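Local atomic coordinates of putative sugar binding protein (Geobacillus stearothermophilus, PDB entry 6GT9), a protein that binds galactose and probably also glucose, as the likely sugar-recognising component of a three-component sensing system linked to galactan utilization. Residues R127-L141 / D288-I300. Numbering follows the deposited sequence.
Sequences RVAYVGTDNYYAGFL and DVPVVTNTETKVI
With CG anti to the backbone N (chi1 168°), Y130 lays its ring along the strand pair, so that CD2 meets CG1 of V292 at the ring edge, 4.1 Å away. N294 turns CG beside its own backbone N (chi1 -73°), which carries ND2 back across the strands to G132 O, 3.0 Å away, in an almost straight bond lying in the amide plane. T295 N adds a second, more bent bond to the same oxygen, coming from above the carbonyl plane on the opposite face. Strands 129-132 and 292-294 run parallel, the latter at the edge of the N-terminal lobe's sheet; Y130 N bonds to V291 O, T293 N to Y130 O at 2.9 Å and G132 N to T293 O. The ring covers G132 N with one face, while OH donates in the ring plane to T133 O at 2.7 Å. Replacing Y130 by an alanine is likely to leave T133 O without its hydroxyl donor and to uncover V292 CG1 and G132 N. Beyond the strands, T133 CG2 packs on T297 CB at 3.7 Å; T133 OG1 bonds to OE1 of Q267, a galactose-binding residue. T297 OG1 bonds to V266 O. L141 lays CD1 against T297 and CB against CG2 of V299, the last pair 4.0 Å apart, joining helix 135-149 to edge strand 298-301 within the C-terminal lobe. Both segments thus pass between lobes, as the hinge crossovers of periplasmic binding proteins do. Waters bridge them: beside the strands one accepts from T293 OG1 and donates to Y130 O and P290 O; at the crossover another links D134 N to T295 O. Past G132 direct backbone bonding between the segments ends, and the crossovers are held to each other by water and van der Waals contact.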
# COMPACT_ATOMS: atom_id res chain seq x y z
N ARG A 127 15.52 10.58 -4.29
CA ARG A 127 14.20 11.19 -4.27
C ARG A 127 14.20 12.36 -3.28
O ARG A 127 14.84 12.30 -2.23
CB ARG A 127 13.13 10.15 -3.89
CG ARG A 127 13.33 9.51 -2.52
CD ARG A 127 12.40 10.11 -1.50
NE ARG A 127 12.55 9.52 -0.15
CZ ARG A 127 13.44 9.93 0.75
NH1 ARG A 127 14.29 10.91 0.45
NH2 ARG A 127 13.50 9.36 1.94
N VAL A 128 13.50 13.44 -3.65
CA VAL A 128 13.54 14.64 -2.82
C VAL A 128 12.75 14.44 -1.54
O VAL A 128 13.15 14.92 -0.47
CB VAL A 128 13.02 15.86 -3.60
CG1 VAL A 128 13.09 17.11 -2.71
CG2 VAL A 128 13.82 16.07 -4.86
N ALA A 129 11.60 13.77 -1.62
CA ALA A 129 10.71 13.68 -0.47
C ALA A 129 9.81 12.47 -0.66
O ALA A 129 9.60 12.03 -1.79
CB ALA A 129 9.84 14.93 -0.29
N TYR A 130 9.29 11.96 0.46
CA TYR A 130 8.36 10.83 0.49
C TYR A 130 7.07 11.27 1.16
O TYR A 130 7.09 12.00 2.15
CB TYR A 130 8.96 9.65 1.26
CG TYR A 130 7.99 8.52 1.60
CD1 TYR A 130 7.31 7.85 0.59
CD2 TYR A 130 7.80 8.11 2.92
CE1 TYR A 130 6.43 6.81 0.89
CE2 TYR A 130 6.92 7.05 3.24
CZ TYR A 130 6.24 6.41 2.21
OH TYR A 130 5.37 5.37 2.45
N VAL A 131 5.93 10.83 0.62
CA VAL A 131 4.62 11.00 1.27
C VAL A 131 3.93 9.65 1.30
O VAL A 131 3.57 9.10 0.25
CB VAL A 131 3.73 12.04 0.57
CG1 VAL A 131 2.51 12.33 1.44
CG2 VAL A 131 4.51 13.31 0.29
N GLY A 132 3.72 9.11 2.49
CA GLY A 132 3.07 7.82 2.57
C GLY A 132 3.10 7.32 3.99
O GLY A 132 3.69 7.94 4.89
N THR A 133 2.44 6.19 4.19
CA THR A 133 2.43 5.55 5.49
C THR A 133 3.85 5.18 5.91
O THR A 133 4.71 4.90 5.07
CB THR A 133 1.54 4.31 5.44
OG1 THR A 133 0.21 4.68 5.06
CG2 THR A 133 1.49 3.60 6.79
N ASP A 134 4.10 5.25 7.22
CA ASP A 134 5.22 4.53 7.82
C ASP A 134 4.90 3.04 7.78
O ASP A 134 4.23 2.52 8.68
CB ASP A 134 5.47 5.01 9.25
CG ASP A 134 6.66 4.33 9.90
OD1 ASP A 134 7.04 3.22 9.49
OD2 ASP A 134 7.25 4.92 10.83
N ASN A 135 5.38 2.34 6.76
CA ASN A 135 4.89 0.98 6.49
C ASN A 135 5.34 -0.03 7.54
O ASN A 135 4.57 -0.93 7.90
CB ASN A 135 5.31 0.56 5.09
CG ASN A 135 4.49 1.24 4.03
OD1 ASN A 135 3.26 1.13 4.04
ND2 ASN A 135 5.16 1.98 3.13
N TYR A 136 6.58 0.09 8.02
CA TYR A 136 7.03 -0.77 9.11
C TYR A 136 6.10 -0.64 10.31
O TYR A 136 5.66 -1.63 10.90
CB TYR A 136 8.46 -0.44 9.54
CG TYR A 136 8.88 -1.28 10.76
CD1 TYR A 136 9.43 -2.54 10.59
CD2 TYR A 136 8.68 -0.82 12.06
CE1 TYR A 136 9.80 -3.32 11.69
CE2 TYR A 136 9.04 -1.60 13.17
CZ TYR A 136 9.60 -2.85 12.97
OH TYR A 136 9.96 -3.65 14.04
N TYR A 137 5.81 0.60 10.69
CA TYR A 137 5.03 0.84 11.89
C TYR A 137 3.57 0.48 11.70
O TYR A 137 2.91 0.04 12.65
CB TYR A 137 5.17 2.31 12.30
CG TYR A 137 4.46 2.62 13.59
CD1 TYR A 137 4.86 2.03 14.78
CD2 TYR A 137 3.36 3.47 13.61
CE1 TYR A 137 4.20 2.30 15.97
CE2 TYR A 137 2.69 3.74 14.80
CZ TYR A 137 3.11 3.15 15.98
OH TYR A 137 2.47 3.42 17.17
N ALA A 138 3.05 0.66 10.48
CA ALA A 138 1.72 0.15 10.15
C ALA A 138 1.59 -1.33 10.47
O ALA A 138 0.61 -1.77 11.08
CB ALA A 138 1.42 0.40 8.67
N GLY A 139 2.59 -2.13 10.06
CA GLY A 139 2.52 -3.56 10.32
C GLY A 139 2.69 -3.88 11.79
O GLY A 139 2.04 -4.78 12.32
N PHE A 140 3.56 -3.13 12.47
CA PHE A 140 3.73 -3.29 13.91
C PHE A 140 2.42 -3.06 14.66
O PHE A 140 2.08 -3.83 15.57
CB PHE A 140 4.81 -2.31 14.39
CG PHE A 140 5.33 -2.59 15.78
CD1 PHE A 140 4.75 -1.98 16.87
CD2 PHE A 140 6.43 -3.41 15.97
CE1 PHE A 140 5.24 -2.22 18.16
CE2 PHE A 140 6.92 -3.66 17.26
CZ PHE A 140 6.33 -3.05 18.35
N LEU A 141 1.68 -2.02 14.28
CA LEU A 141 0.37 -1.77 14.87
C LEU A 141 -0.59 -2.92 14.58
O LEU A 141 -1.38 -3.30 15.45
CB LEU A 141 -0.22 -0.46 14.35
CG LEU A 141 0.49 0.82 14.78
CD1 LEU A 141 -0.16 2.05 14.12
CD2 LEU A 141 0.52 0.96 16.32
N ASP A 288 12.02 24.34 0.01
CA ASP A 288 12.26 23.14 0.80
C ASP A 288 10.96 22.47 1.21
O ASP A 288 9.94 23.13 1.44
CB ASP A 288 13.06 23.46 2.07
CG ASP A 288 14.43 24.02 1.77
OD1 ASP A 288 15.12 23.47 0.89
OD2 ASP A 288 14.81 25.01 2.42
N VAL A 289 11.01 21.14 1.31
CA VAL A 289 9.93 20.34 1.89
C VAL A 289 10.53 19.28 2.78
O VAL A 289 11.71 18.90 2.64
CB VAL A 289 9.06 19.68 0.80
CG1 VAL A 289 8.56 20.73 -0.22
CG2 VAL A 289 9.84 18.60 0.08
N PRO A 290 9.76 18.79 3.75
CA PRO A 290 10.26 17.73 4.64
C PRO A 290 10.64 16.50 3.85
O PRO A 290 9.97 16.14 2.88
CB PRO A 290 9.06 17.44 5.56
CG PRO A 290 8.14 18.57 5.41
CD PRO A 290 8.35 19.13 4.04
N VAL A 291 11.71 15.83 4.28
CA VAL A 291 12.15 14.62 3.60
C VAL A 291 11.08 13.53 3.70
O VAL A 291 10.82 12.81 2.72
CB VAL A 291 13.50 14.13 4.16
CG1 VAL A 291 13.86 12.78 3.58
CG2 VAL A 291 14.61 15.11 3.84
N VAL A 292 10.44 13.39 4.85
CA VAL A 292 9.41 12.36 5.04
C VAL A 292 8.16 12.99 5.63
O VAL A 292 8.23 13.68 6.65
CB VAL A 292 9.90 11.21 5.95
CG1 VAL A 292 8.73 10.27 6.28
CG2 VAL A 292 11.03 10.43 5.28
N THR A 293 7.03 12.77 4.97
CA THR A 293 5.71 13.12 5.50
C THR A 293 4.93 11.82 5.62
O THR A 293 4.46 11.28 4.61
CB THR A 293 4.99 14.13 4.60
OG1 THR A 293 5.75 15.34 4.51
CG2 THR A 293 3.60 14.45 5.15
N ASN A 294 4.77 11.31 6.85
CA ASN A 294 4.02 10.07 7.07
C ASN A 294 2.56 10.42 7.31
O ASN A 294 2.21 11.01 8.33
CB ASN A 294 4.57 9.29 8.26
CG ASN A 294 5.88 8.63 7.97
OD1 ASN A 294 6.80 8.70 8.78
ND2 ASN A 294 5.99 7.99 6.80
N THR A 295 1.70 10.02 6.37
CA THR A 295 0.28 10.20 6.57
C THR A 295 -0.22 9.23 7.65
O THR A 295 0.43 8.22 7.96
CB THR A 295 -0.48 10.01 5.25
OG1 THR A 295 -0.06 8.81 4.60
CG2 THR A 295 -0.17 11.21 4.30
N GLU A 296 -1.36 9.58 8.24
CA GLU A 296 -1.90 8.86 9.40
C GLU A 296 -2.07 7.37 9.14
O GLU A 296 -2.50 6.96 8.05
CB GLU A 296 -3.25 9.48 9.78
CG GLU A 296 -4.08 8.70 10.78
CD GLU A 296 -3.68 8.99 12.21
OE1 GLU A 296 -2.48 9.23 12.46
OE2 GLU A 296 -4.57 8.99 13.10
N THR A 297 -1.72 6.54 10.13
CA THR A 297 -2.07 5.13 10.12
C THR A 297 -2.47 4.72 11.54
O THR A 297 -1.96 5.26 12.53
CB THR A 297 -0.92 4.22 9.59
OG1 THR A 297 -1.39 2.87 9.40
CG2 THR A 297 0.27 4.20 10.54
N LYS A 298 -3.42 3.80 11.62
CA LYS A 298 -3.98 3.34 12.90
C LYS A 298 -4.87 2.14 12.62
O LYS A 298 -5.44 2.03 11.53
CB LYS A 298 -4.80 4.43 13.59
CG LYS A 298 -5.98 4.91 12.75
CD LYS A 298 -7.01 5.65 13.59
CE LYS A 298 -7.59 6.84 12.84
NZ LYS A 298 -8.79 7.43 13.51
N VAL A 299 -5.00 1.27 13.60
CA VAL A 299 -5.91 0.14 13.48
C VAL A 299 -7.29 0.59 13.92
O VAL A 299 -7.44 1.26 14.94
CB VAL A 299 -5.42 -1.06 14.31
CG1 VAL A 299 -6.39 -2.24 14.19
CG2 VAL A 299 -4.03 -1.47 13.84
N ILE A 300 -8.30 0.27 13.11
CA ILE A 300 -9.68 0.52 13.49
C ILE A 300 -10.41 -0.82 13.53
O ILE A 300 -10.02 -1.80 12.89
CB ILE A 300 -10.39 1.49 12.53
CG1 ILE A 300 -10.40 0.91 11.11
CG2 ILE A 300 -9.73 2.87 12.58
CD1 ILE A 300 -11.74 1.01 10.40
O HOH W 1 13.23 17.14 1.13
O HOH W 2 7.52 14.90 2.53
O HOH W 3 -1.46 6.74 5.48
O HOH W 4 2.49 6.36 9.09